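Long-range contacts in hypoxanthine-guanine phosphoribosyltransferase (Leishmania tarentolae, PDB 1PZM), which probably converts hypoxanthine and guanine to IMP and GMP, transferring a 5-phosphoribosyl group from phosphoribosyl pyrophosphate in the purine salvage pathway: residues P58-C63 and E117-M122; V64-F69 and F186-R191; I70-L75 and M122-I127; D126-A131 and L154-S159. All coordinates share one frame; numbering follows the deposited sequence.

Contact 1. Residues P58-C63 and E117-M122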
# COMPACT_ATOMS: atom_id res chain seq x y z
N PRO A 58 -16.70 8.84 6.80
CA PRO A 58 -16.22 7.46 6.72
C PRO A 58 -15.24 7.14 7.84
O PRO A 58 -14.99 8.02 8.64
CB PRO A 58 -15.45 7.46 5.40
CG PRO A 58 -14.89 8.84 5.35
CD PRO A 58 -15.83 9.75 6.05
N LEU A 59 -14.72 5.91 7.90
CA LEU A 59 -13.53 5.58 8.70
C LEU A 59 -12.32 5.92 7.87
O LEU A 59 -12.14 5.38 6.76
CB LEU A 59 -13.43 4.09 8.95
CG LEU A 59 -12.34 3.59 9.89
CD1 LEU A 59 -12.35 4.35 11.19
CD2 LEU A 59 -12.61 2.08 10.15
N TYR A 60 -11.51 6.83 8.40
CA TYR A 60 -10.25 7.17 7.78
C TYR A 60 -9.20 6.21 8.25
O TYR A 60 -8.90 6.19 9.46
CB TYR A 60 -9.83 8.59 8.16
CG TYR A 60 -10.53 9.64 7.34
CD1 TYR A 60 -11.84 10.05 7.65
CD2 TYR A 60 -9.87 10.27 6.26
CE1 TYR A 60 -12.46 11.08 6.88
CE2 TYR A 60 -10.48 11.28 5.49
CZ TYR A 60 -11.77 11.66 5.82
OH TYR A 60 -12.37 12.63 5.10
N LEU A 61 -8.60 5.48 7.32
CA LEU A 61 -7.47 4.61 7.68
C LEU A 61 -6.21 5.45 7.43
O LEU A 61 -5.99 5.93 6.30
CB LEU A 61 -7.45 3.34 6.81
CG LEU A 61 -8.65 2.37 6.95
CD1 LEU A 61 -8.56 1.24 5.95
CD2 LEU A 61 -8.77 1.82 8.37
N LEU A 62 -5.43 5.64 8.50
CA LEU A 62 -4.16 6.37 8.45
C LEU A 62 -2.99 5.38 8.37
O LEU A 62 -2.56 4.81 9.43
CB LEU A 62 -4.04 7.36 9.65
CG LEU A 62 -4.76 8.72 9.40
CD1 LEU A 62 -6.21 8.69 8.76
CD2 LEU A 62 -4.81 9.53 10.68
N CYS A 63 -2.51 5.17 7.14
CA CYS A 63 -1.49 4.15 6.91
C CYS A 63 -0.07 4.65 7.28
O CYS A 63 0.42 5.64 6.73
CB CYS A 63 -1.53 3.67 5.45
SG CYS A 63 -0.10 2.72 4.94
N GLU A 117 -10.31 16.85 11.26
CA GLU A 117 -11.07 17.46 12.34
C GLU A 117 -12.51 16.99 12.24
O GLU A 117 -13.08 16.99 11.14
CB GLU A 117 -11.01 18.98 12.25
CG GLU A 117 -11.94 19.71 13.23
CD GLU A 117 -11.75 21.22 13.24
OE1 GLU A 117 -11.61 21.85 12.17
OE2 GLU A 117 -11.75 21.79 14.35
N ASN A 118 -13.07 16.58 13.37
CA ASN A 118 -14.43 16.06 13.40
C ASN A 118 -14.61 14.72 12.63
O ASN A 118 -15.74 14.29 12.43
N ARG A 119 -13.52 14.07 12.23
CA ARG A 119 -13.59 12.79 11.49
C ARG A 119 -13.21 11.59 12.35
O ARG A 119 -12.51 11.74 13.37
CB ARG A 119 -12.68 12.82 10.23
CG ARG A 119 -12.97 13.95 9.27
CD ARG A 119 -14.40 13.99 8.80
NE ARG A 119 -14.57 15.05 7.83
CZ ARG A 119 -15.74 15.49 7.39
NH1 ARG A 119 -16.87 14.95 7.83
NH2 ARG A 119 -15.78 16.47 6.49
N HIS A 120 -13.67 10.40 11.95
CA HIS A 120 -13.34 9.17 12.67
C HIS A 120 -12.06 8.61 12.06
O HIS A 120 -12.02 8.28 10.86
CB HIS A 120 -14.48 8.17 12.58
CG HIS A 120 -15.72 8.63 13.28
ND1 HIS A 120 -15.80 8.74 14.66
CD2 HIS A 120 -16.93 9.01 12.80
CE1 HIS A 120 -17.01 9.16 14.99
NE2 HIS A 120 -17.71 9.34 13.89
N ILE A 121 -10.99 8.58 12.85
CA ILE A 121 -9.71 8.15 12.28
C ILE A 121 -9.12 6.93 12.98
O ILE A 121 -9.31 6.72 14.18
CB ILE A 121 -8.69 9.31 12.24
CG1 ILE A 121 -8.28 9.72 13.63
CG2 ILE A 121 -9.18 10.53 11.41
CD1 ILE A 121 -7.16 10.74 13.60
N MET A 122 -8.40 6.13 12.20
CA MET A 122 -7.81 4.90 12.68
C MET A 122 -6.38 4.79 12.19
O MET A 122 -6.12 4.71 10.94
CB MET A 122 -8.59 3.69 12.16
CG MET A 122 -8.03 2.38 12.74
SD MET A 122 -9.07 0.97 12.46
CE MET A 122 -10.40 1.41 13.73
O HOH W 1 -15.39 10.51 9.90

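Contact 2. Residues V64-F69 and F186-R191. Unlike the reference sequence in segment 186-191: Glu-188 (reference Asp), Tyr-190 (reference Leu). Residue 189 of segment 186-191 comes from a tag, linker or insertion.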
# COMPACT_ATOMS: atom_id res chain seq x y z
N VAL A 64 0.57 3.99 8.25
CA VAL A 64 1.89 4.43 8.68
C VAL A 64 2.94 3.80 7.76
O VAL A 64 3.25 2.63 7.87
CB VAL A 64 2.19 4.10 10.15
CG1 VAL A 64 3.58 4.70 10.58
CG2 VAL A 64 1.10 4.66 11.07
N LEU A 65 3.44 4.58 6.81
CA LEU A 65 4.49 4.15 5.91
C LEU A 65 5.86 3.91 6.59
O LEU A 65 6.20 4.61 7.55
CB LEU A 65 4.66 5.26 4.86
CG LEU A 65 3.42 5.29 3.95
CD1 LEU A 65 3.58 6.39 2.94
CD2 LEU A 65 3.19 3.97 3.22
N LYS A 66 6.67 2.97 6.10
CA LYS A 66 6.44 2.17 4.87
C LYS A 66 5.69 0.91 5.17
O LYS A 66 4.91 0.44 4.37
CB LYS A 66 7.80 1.75 4.29
CG LYS A 66 8.67 2.91 3.65
CD LYS A 66 9.86 2.30 2.86
CE LYS A 66 10.76 3.32 2.18
NZ LYS A 66 11.74 2.57 1.34
N GLY A 67 5.97 0.36 6.34
CA GLY A 67 5.65 -1.03 6.64
C GLY A 67 4.20 -1.40 6.65
O GLY A 67 3.88 -2.59 6.47
N SER A 68 3.31 -0.45 6.90
CA SER A 68 1.90 -0.79 7.02
C SER A 68 1.20 -0.85 5.67
O SER A 68 0.00 -1.13 5.63
CB SER A 68 1.15 0.18 7.94
OG SER A 68 1.96 0.45 9.10
N PHE A 69 1.91 -0.56 4.58
CA PHE A 69 1.18 -0.52 3.30
C PHE A 69 0.47 -1.80 2.86
O PHE A 69 -0.63 -1.71 2.26
CB PHE A 69 1.99 0.10 2.13
CG PHE A 69 2.82 -0.87 1.33
CD1 PHE A 69 2.50 -1.13 -0.01
CD2 PHE A 69 4.00 -1.44 1.87
CE1 PHE A 69 3.31 -1.98 -0.81
CE2 PHE A 69 4.80 -2.30 1.12
CZ PHE A 69 4.43 -2.60 -0.22
N PHE A 186 13.87 -6.04 6.42
CA PHE A 186 15.17 -5.97 7.09
C PHE A 186 16.05 -5.17 6.15
O PHE A 186 16.26 -5.58 5.00
CB PHE A 186 15.80 -7.33 7.40
CG PHE A 186 17.22 -7.19 7.95
CD1 PHE A 186 17.44 -6.72 9.23
CD2 PHE A 186 18.34 -7.50 7.16
CE1 PHE A 186 18.74 -6.59 9.72
CE2 PHE A 186 19.61 -7.40 7.64
CZ PHE A 186 19.83 -6.93 8.90
N ALA A 187 16.58 -4.04 6.63
CA ALA A 187 17.38 -3.13 5.75
C ALA A 187 16.71 -2.85 4.35
O ALA A 187 17.34 -2.93 3.32
CB ALA A 187 18.80 -3.70 5.56
N GLU A 188 15.38 -2.63 4.36
CA GLU A 188 14.56 -2.27 3.19
C GLU A 188 14.13 -3.48 2.36
O GLU A 188 13.27 -3.32 1.45
CB GLU A 188 15.21 -1.17 2.29
CG GLU A 188 15.42 0.18 3.02
CD GLU A 188 14.11 0.78 3.55
OE1 GLU A 188 13.01 0.49 3.03
OE2 GLU A 188 14.14 1.53 4.54
N SER A 189 14.74 -4.65 2.62
CA SER A 189 14.43 -5.88 1.85
C SER A 189 13.32 -6.68 2.53
O SER A 189 13.02 -6.44 3.71
CB SER A 189 15.68 -6.77 1.66
OG SER A 189 16.65 -6.11 0.89
N TYR A 190 12.69 -7.61 1.78
CA TYR A 190 11.77 -8.61 2.32
C TYR A 190 10.37 -8.14 2.59
O TYR A 190 9.54 -8.93 3.00
CB TYR A 190 12.35 -9.31 3.58
CG TYR A 190 13.79 -9.72 3.38
CD1 TYR A 190 14.19 -10.33 2.19
CD2 TYR A 190 14.75 -9.48 4.36
CE1 TYR A 190 15.54 -10.69 1.99
CE2 TYR A 190 16.11 -9.86 4.16
CZ TYR A 190 16.47 -10.47 2.98
OH TYR A 190 17.77 -10.84 2.72
N ARG A 191 10.06 -6.88 2.32
CA ARG A 191 8.67 -6.40 2.47
C ARG A 191 7.68 -7.16 1.60
O ARG A 191 6.51 -7.21 1.93
CB ARG A 191 8.54 -4.94 1.99
CG ARG A 191 9.33 -3.93 2.88
CD ARG A 191 8.94 -2.50 2.55
NE ARG A 191 9.87 -1.57 3.15
CZ ARG A 191 9.86 -1.18 4.44
NH1 ARG A 191 8.93 -1.63 5.30
NH2 ARG A 191 10.77 -0.32 4.87

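Contact 3. Residues I70-L75 and M122-I127. With 5GP (guanosine-5'-monophosphate), chain C.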
# COMPACT_ATOMS: atom_id res chain seq x y z
N ILE A 70 1.08 -2.96 3.06
CA ILE A 70 0.35 -4.18 2.68
C ILE A 70 -0.87 -4.49 3.56
O ILE A 70 -1.96 -4.77 3.05
CB ILE A 70 1.30 -5.37 2.51
CG1 ILE A 70 2.18 -5.08 1.26
CG2 ILE A 70 0.48 -6.73 2.35
CD1 ILE A 70 3.37 -5.96 1.01
N PHE A 71 -0.68 -4.36 4.87
CA PHE A 71 -1.75 -4.57 5.85
C PHE A 71 -2.90 -3.62 5.56
O PHE A 71 -4.05 -4.02 5.60
CB PHE A 71 -1.18 -4.37 7.27
CG PHE A 71 -2.21 -4.57 8.37
CD1 PHE A 71 -3.06 -5.68 8.37
CD2 PHE A 71 -2.26 -3.66 9.44
CE1 PHE A 71 -4.00 -5.85 9.37
CE2 PHE A 71 -3.18 -3.86 10.50
CZ PHE A 71 -4.05 -4.93 10.46
N THR A 72 -2.56 -2.35 5.27
CA THR A 72 -3.58 -1.36 4.93
C THR A 72 -4.40 -1.79 3.65
O THR A 72 -5.63 -1.69 3.61
CB THR A 72 -2.94 0.06 4.68
OG1 THR A 72 -2.28 0.55 5.87
CG2 THR A 72 -4.03 1.04 4.46
N ALA A 73 -3.70 -2.20 2.59
CA ALA A 73 -4.36 -2.61 1.35
C ALA A 73 -5.33 -3.74 1.61
O ALA A 73 -6.41 -3.78 1.02
CB ALA A 73 -3.32 -3.08 0.35
N ASP A 74 -4.91 -4.70 2.46
CA ASP A 74 -5.74 -5.90 2.69
C ASP A 74 -6.87 -5.57 3.72
O ASP A 74 -8.01 -5.90 3.52
CB ASP A 74 -4.84 -7.01 3.26
CG ASP A 74 -3.92 -7.63 2.19
OD1 ASP A 74 -3.93 -7.17 0.99
OD2 ASP A 74 -3.14 -8.60 2.48
N LEU A 75 -6.53 -4.87 4.80
CA LEU A 75 -7.55 -4.47 5.79
C LEU A 75 -8.62 -3.61 5.12
O LEU A 75 -9.79 -3.80 5.42
CB LEU A 75 -6.95 -3.70 6.96
CG LEU A 75 -7.89 -3.05 7.97
CD1 LEU A 75 -8.77 -4.06 8.84
CD2 LEU A 75 -7.07 -2.06 8.93
N MET A 122 -8.40 6.13 12.20
CA MET A 122 -7.81 4.90 12.68
C MET A 122 -6.38 4.79 12.19
O MET A 122 -6.12 4.71 10.94
CB MET A 122 -8.59 3.69 12.16
CG MET A 122 -8.03 2.38 12.74
SD MET A 122 -9.07 0.97 12.46
CE MET A 122 -10.40 1.41 13.73
N LEU A 123 -5.45 4.76 13.15
CA LEU A 123 -4.04 4.60 12.81
C LEU A 123 -3.79 3.14 12.53
O LEU A 123 -4.21 2.25 13.33
CB LEU A 123 -3.12 5.07 13.94
CG LEU A 123 -3.01 6.58 14.14
CD1 LEU A 123 -2.39 6.92 15.48
CD2 LEU A 123 -2.20 7.19 12.99
N VAL A 124 -3.09 2.88 11.41
CA VAL A 124 -2.90 1.51 10.94
C VAL A 124 -1.39 1.23 10.97
O VAL A 124 -0.61 1.87 10.31
CB VAL A 124 -3.43 1.29 9.48
CG1 VAL A 124 -3.10 -0.15 9.03
CG2 VAL A 124 -4.95 1.54 9.40
N GLU A 125 -1.00 0.25 11.80
CA GLU A 125 0.42 -0.03 12.00
C GLU A 125 0.73 -1.49 11.70
O GLU A 125 -0.09 -2.39 11.99
CB GLU A 125 0.75 0.18 13.47
CG GLU A 125 0.88 1.59 13.90
CD GLU A 125 2.32 2.02 13.98
OE1 GLU A 125 3.05 1.92 12.95
OE2 GLU A 125 2.72 2.42 15.11
N ASP A 126 1.93 -1.74 11.20
CA ASP A 126 2.31 -3.14 10.99
C ASP A 126 2.70 -3.84 12.30
O ASP A 126 2.22 -4.95 12.60
CB ASP A 126 3.44 -3.26 9.97
CG ASP A 126 4.55 -2.29 10.21
OD1 ASP A 126 4.54 -1.51 11.17
OD2 ASP A 126 5.54 -2.25 9.45
N ILE A 127 3.53 -3.20 13.09
CA ILE A 127 4.08 -3.83 14.29
C ILE A 127 4.40 -2.76 15.31
O ILE A 127 4.91 -1.69 14.97
CB ILE A 127 5.29 -4.79 13.95
CG1 ILE A 127 5.76 -5.54 15.20
CG2 ILE A 127 6.47 -4.05 13.24
CD1 ILE A 127 6.38 -6.91 14.86
P 5GP C . 8.57 1.04 18.37
O1P 5GP C . 7.28 0.43 18.78
O2P 5GP C . 9.68 0.73 19.31
O3P 5GP C . 8.35 2.51 18.42
O5' 5GP C . 8.91 0.57 16.87
C5' 5GP C . 10.02 1.08 16.12
C4' 5GP C . 9.91 0.77 14.60
O4' 5GP C . 10.36 -0.55 14.25
C3' 5GP C . 8.51 0.89 14.01
O3' 5GP C . 8.54 1.47 12.70
C2' 5GP C . 8.08 -0.57 13.93
O2' 5GP C . 7.05 -0.73 13.00
C1' 5GP C . 9.37 -1.33 13.60
N9 5GP C . 9.41 -2.71 14.19
C8 5GP C . 9.47 -3.12 15.53
N7 5GP C . 9.61 -4.52 15.58
C5 5GP C . 9.90 -4.88 14.28
C6 5GP C . 10.12 -6.13 13.69
O6 5GP C . 10.06 -7.19 14.38
N1 5GP C . 10.39 -6.20 12.32
C2 5GP C . 10.45 -5.03 11.56
N2 5GP C . 10.73 -5.06 10.26
N3 5GP C . 10.21 -3.82 12.14
C4 5GP C . 9.94 -3.75 13.49

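Contact 4. Residues D126-A131 and L154-S159. With 5GP (guanosine-5'-monophosphate), chain C.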
# COMPACT_ATOMS: atom_id res chain seq x y z
N ASP A 126 1.93 -1.74 11.20
CA ASP A 126 2.31 -3.14 10.99
C ASP A 126 2.70 -3.84 12.30
O ASP A 126 2.22 -4.95 12.60
CB ASP A 126 3.44 -3.26 9.97
CG ASP A 126 4.55 -2.29 10.21
OD1 ASP A 126 4.54 -1.51 11.17
OD2 ASP A 126 5.54 -2.25 9.45
N ILE A 127 3.53 -3.20 13.09
CA ILE A 127 4.08 -3.83 14.29
C ILE A 127 4.40 -2.76 15.31
O ILE A 127 4.91 -1.69 14.97
CB ILE A 127 5.29 -4.79 13.95
CG1 ILE A 127 5.76 -5.54 15.20
CG2 ILE A 127 6.47 -4.05 13.24
CD1 ILE A 127 6.38 -6.91 14.86
N VAL A 128 4.06 -3.03 16.56
CA VAL A 128 4.35 -2.13 17.66
C VAL A 128 5.22 -2.84 18.68
O VAL A 128 4.87 -3.92 19.19
CB VAL A 128 3.09 -1.54 18.31
CG1 VAL A 128 3.45 -0.62 19.48
CG2 VAL A 128 2.27 -0.72 17.27
N ASP A 129 6.36 -2.23 19.03
CA ASP A 129 7.29 -2.86 19.92
C ASP A 129 7.38 -2.01 21.21
O ASP A 129 6.61 -2.24 22.16
CB ASP A 129 8.60 -3.09 19.15
CG ASP A 129 9.67 -3.77 19.97
OD1 ASP A 129 9.35 -4.43 20.99
OD2 ASP A 129 10.88 -3.71 19.64
N SER A 130 8.23 -0.96 21.26
CA SER A 130 8.29 -0.13 22.47
C SER A 130 7.06 0.76 22.56
O SER A 130 6.74 1.25 23.64
CB SER A 130 9.53 0.79 22.46
OG SER A 130 9.40 1.75 21.39
N ALA A 131 6.42 1.01 21.42
CA ALA A 131 5.28 1.93 21.31
C ALA A 131 5.67 3.43 21.35
O ALA A 131 4.80 4.31 21.34
CB ALA A 131 4.18 1.61 22.41
N LEU A 154 -1.13 -4.97 13.29
CA LEU A 154 -1.20 -6.40 12.88
C LEU A 154 -0.49 -7.25 13.92
O LEU A 154 -1.04 -8.25 14.42
CB LEU A 154 -0.61 -6.65 11.45
CG LEU A 154 -0.58 -8.11 10.96
CD1 LEU A 154 -1.98 -8.79 10.97
CD2 LEU A 154 0.09 -8.17 9.55
N LEU A 155 0.73 -6.81 14.29
CA LEU A 155 1.57 -7.57 15.19
C LEU A 155 1.88 -6.72 16.39
O LEU A 155 2.56 -5.71 16.31
CB LEU A 155 2.88 -7.98 14.50
CG LEU A 155 2.77 -8.84 13.26
CD1 LEU A 155 4.18 -9.11 12.79
CD2 LEU A 155 2.03 -10.16 13.65
N ASP A 156 1.40 -7.15 17.55
CA ASP A 156 1.70 -6.40 18.79
C ASP A 156 2.73 -7.18 19.55
O ASP A 156 2.51 -8.38 19.84
CB ASP A 156 0.40 -6.25 19.62
CG ASP A 156 0.49 -5.16 20.65
OD1 ASP A 156 -0.36 -5.13 21.58
OD2 ASP A 156 1.40 -4.28 20.58
N LYS A 157 3.82 -6.51 19.97
CA LYS A 157 4.81 -7.10 20.88
C LYS A 157 4.78 -6.42 22.24
O LYS A 157 5.71 -5.63 22.59
CB LYS A 157 6.25 -7.06 20.26
CG LYS A 157 6.32 -7.78 18.87
CD LYS A 157 7.79 -7.96 18.32
CE LYS A 157 8.39 -6.69 17.98
NZ LYS A 157 9.61 -6.75 17.00
N PRO A 158 3.75 -6.73 23.06
CA PRO A 158 3.57 -6.01 24.34
C PRO A 158 4.71 -6.24 25.34
O PRO A 158 4.96 -5.39 26.25
CB PRO A 158 2.20 -6.51 24.86
CG PRO A 158 1.94 -7.88 24.17
CD PRO A 158 2.71 -7.77 22.86
N SER A 159 5.46 -7.33 25.18
CA SER A 159 6.56 -7.52 26.14
C SER A 159 7.68 -6.50 25.86
O SER A 159 8.53 -6.37 26.65
CB SER A 159 7.13 -8.94 26.15
OG SER A 159 7.69 -9.30 24.88
P 5GP C . 8.57 1.04 18.37
O1P 5GP C . 7.28 0.43 18.78
O2P 5GP C . 9.68 0.73 19.31
O3P 5GP C . 8.35 2.51 18.42
O5' 5GP C . 8.91 0.57 16.87
C5' 5GP C . 10.02 1.08 16.12
C4' 5GP C . 9.91 0.77 14.60
O4' 5GP C . 10.36 -0.55 14.25
C3' 5GP C . 8.51 0.89 14.01
O3' 5GP C . 8.54 1.47 12.70
C2' 5GP C . 8.08 -0.57 13.93
O2' 5GP C . 7.05 -0.73 13.00
C1' 5GP C . 9.37 -1.33 13.60
N9 5GP C . 9.41 -2.71 14.19
C8 5GP C . 9.47 -3.12 15.53
N7 5GP C . 9.61 -4.52 15.58
C5 5GP C . 9.90 -4.88 14.28
C6 5GP C . 10.12 -6.13 13.69
O6 5GP C . 10.06 -7.19 14.38
N1 5GP C . 10.39 -6.20 12.32
C2 5GP C . 10.45 -5.03 11.56
N2 5GP C . 10.73 -5.06 10.26
N3 5GP C . 10.21 -3.82 12.14
C4 5GP C . 9.94 -3.75 13.49
O HOH W 2 11.18 -6.53 19.13

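Contact 1. Residues P58-C63 and E117-M122
Tyr-60 and Ile-121 pair in parallel register with their CA atoms 4.6 Å apart, the axes of strands 59-63 and 120-122 approaching to 4.7 Å at an angle of 30°. Tyr-60 carries the pairing: its N donates to His-120 O (2.9 Å) and its O accepts from Met-122 N, and one step on Leu-62 N reaches Met-122 O at 2.7 Å. Where the strands begin, a water takes over, donating to Pro-58 O and accepting from His-120 N. Alternation then sorts the side chains. On the face of Tyr-60 and Ile-121, the tyrosine ring crosses the bent aliphatic chain of Arg-119 and meets its CB and CG obliquely, Tyr-60 CE1 lying 3.8 Å from Arg-119 CG. Next along, Leu-62 CD2 touches Ile-121 CD1 at 3.9 Å. The other face carries Leu-59, Leu-61, His-120 and Met-122. Met-122 has CG anti to the backbone N (chi1 -176°), and its chain runs alongside that of Leu-61, with SD 4.2 Å from Leu-61 CD2; nearer the backbone, Leu-59 CD1 meets Met-122 CB at 3.9 Å. The leucines on this face pack on helix 69-81, Leu-59 and Met-122 also meet helix 30-48, and strand 86-91 bonds to the far edge of strand 59-64, which makes the pair an interior portion of the parallel sheet.

Contact 2. Residues V64-F69 and F186-R191
Lys-66 and Arg-191 converge on one carboxylate oxygen of Glu-188, forming a salt-bridge network between two loops of the phosphoribosyltransferase fold. Lys-66 NZ and Arg-191 NH2 each lie 3.0 Å from Glu-188 OE1, and they approach from opposite faces of the carboxylate, 60° and 40° out of its plane respectively. From the arginine's side the oxygen sits at the edge of the guanidinium, in its plane. Sharing one anionic oxygen would offset the mutual repulsion of the two cations. The apolar part of the lysine contributes as well: its chain crosses that of Arg-191 at about a right angle, placing Lys-66 CB 3.5 Å above the centre of the guanidinium face.

Further out, backbone turns set these groups. A type I turn runs from Lys-66 to Phe-69, and the peptide bond before Lys-66 is cis, as in the pyrophosphate-binding loop of related enzymes. A type I' turn spans Phe-186 to Ser-189; Ser-189 belongs to an insertion, and Glu-188 itself differs from the reference sequence. The glutamate chain bends at chi2 (-59°), which turns its carboxylate toward both cations. Lys-66 NZ also donates to Val-88 O of the second subunit, tying the network to the dimer interface, while Phe-69 meets Phe-90 of that subunit edge-to-face. Arg-191 NH1 is held by Gly-183 O, and this same nitrogen lies 3.6 Å from Gly-67 CA.

Contact 3. Residues I70-L75 and M122-I127
Val-124 turns both of its methyl groups to the helix residues Phe-71, Thr-72 and Leu-75. With CG1 anti to the backbone N (chi1 176°), that methyl fits between Phe-71 CD2, 3.6 Å away, and Thr-72 OG1 at a close 3.3 Å; the other methyl, CG2, meets Leu-75 CD2 at 4.2 Å. Phe-71 also has CG anti to its backbone N (chi1 -180°), an arrangement that carries the ring off the helix to the strand, where CD2 additionally comes to 3.6 Å from Glu-125 O. The threonine hydroxyl is hydrogen-bonded to Ser-68 O, just before the helix, and its contact with Val-124 CG1 is one of packing. This is helix-on-sheet packing in an alpha/beta fold of the type I phosphoribosyltransferase family: helix 69-81 follows strand 59-64 and covers the neighbouring strand 120-125, the local axes 8.5 Å apart and inclined at 125°. On its other side the helix meets its counterpart in the second subunit, Ala-73 against Ala-73. Beyond Glu-125 the chain turns a corner at Asp-126 and enters the nucleotide site. There Asp-126 OD1 receives a weak bond from Ile-127 N. The ribose hydroxyl O2' of the bound GMP lies 3.2 Å from Asp-126 OD1 and donates to Ile-127 O at 3.1 Å.

Contact 4. Residues D126-A131 and L154-S159
Ile-127 lies obliquely across both Leu-155 and Lys-157, and its terminal methyl serves the two at once: with CG1 anti to the backbone N (chi1 -174°), CD1 reaches Leu-155 CB and Lys-157 CE, each at 3.7 Å. The lysine chain, bent at chi3 (-68°), crosses this methyl and delivers its ammonium to the guanine of GMP, where NZ donates to N7 at 2.6 Å and to O6 at 2.7 Å. Ala-177 O is a further partner of the same nitrogen. Asp-129 crosses the lysine from the other segment, its CG 3.8 Å from Lys-157 CE; the charged ends, OD2 and NZ, stay 4.2 Å apart, a water accepts from NZ and donates weakly to OD2, and Arg-176 salt-bridges the carboxylate. The backbones behind these side chains form a short parallel pairing: Leu-155 N bonds to Asp-126 O, Val-128 N to Leu-155 O, and Lys-157 N to Val-128 O (2.9 Å). It closes a beta-alpha-beta unit through helix 132-142. The loops after the two strands meet opposite ends of the ligand: Asp-129 N and Ala-131 N donate to O1P, Ser-130 N to O2P, and Lys-157 holds the base, with Val-179 O and Thr-133 OG1 also bonded to GMP. A cation paired with O6 and N7 is consistent with selection of purines carrying a 6-oxo group.

How the contacts relate
The four contacts illustrate how one alpha/beta fold graduates from scaffold to active site. All are buried. Contact 3, the most central, shares Met-122 with contact 1 and Asp-126 and Ile-127 with contact 4, so a single run of chain, 117-131, serves all three. Contacts 1 and 4 are both parallel strand pairings of the same sheet, on opposite sides of the chain's centre, but contact 1 is largely apolar whereas contact 4 brings main-chain N-H groups and a lysine to GMP. Contact 2, closing a loop around contacts 3 and 4, is the most ionic, with partly exposed Lys-66 and Glu-188 beside the second subunit; its Gly-67 CA lies 3.1 Å from Asp-126 OD2.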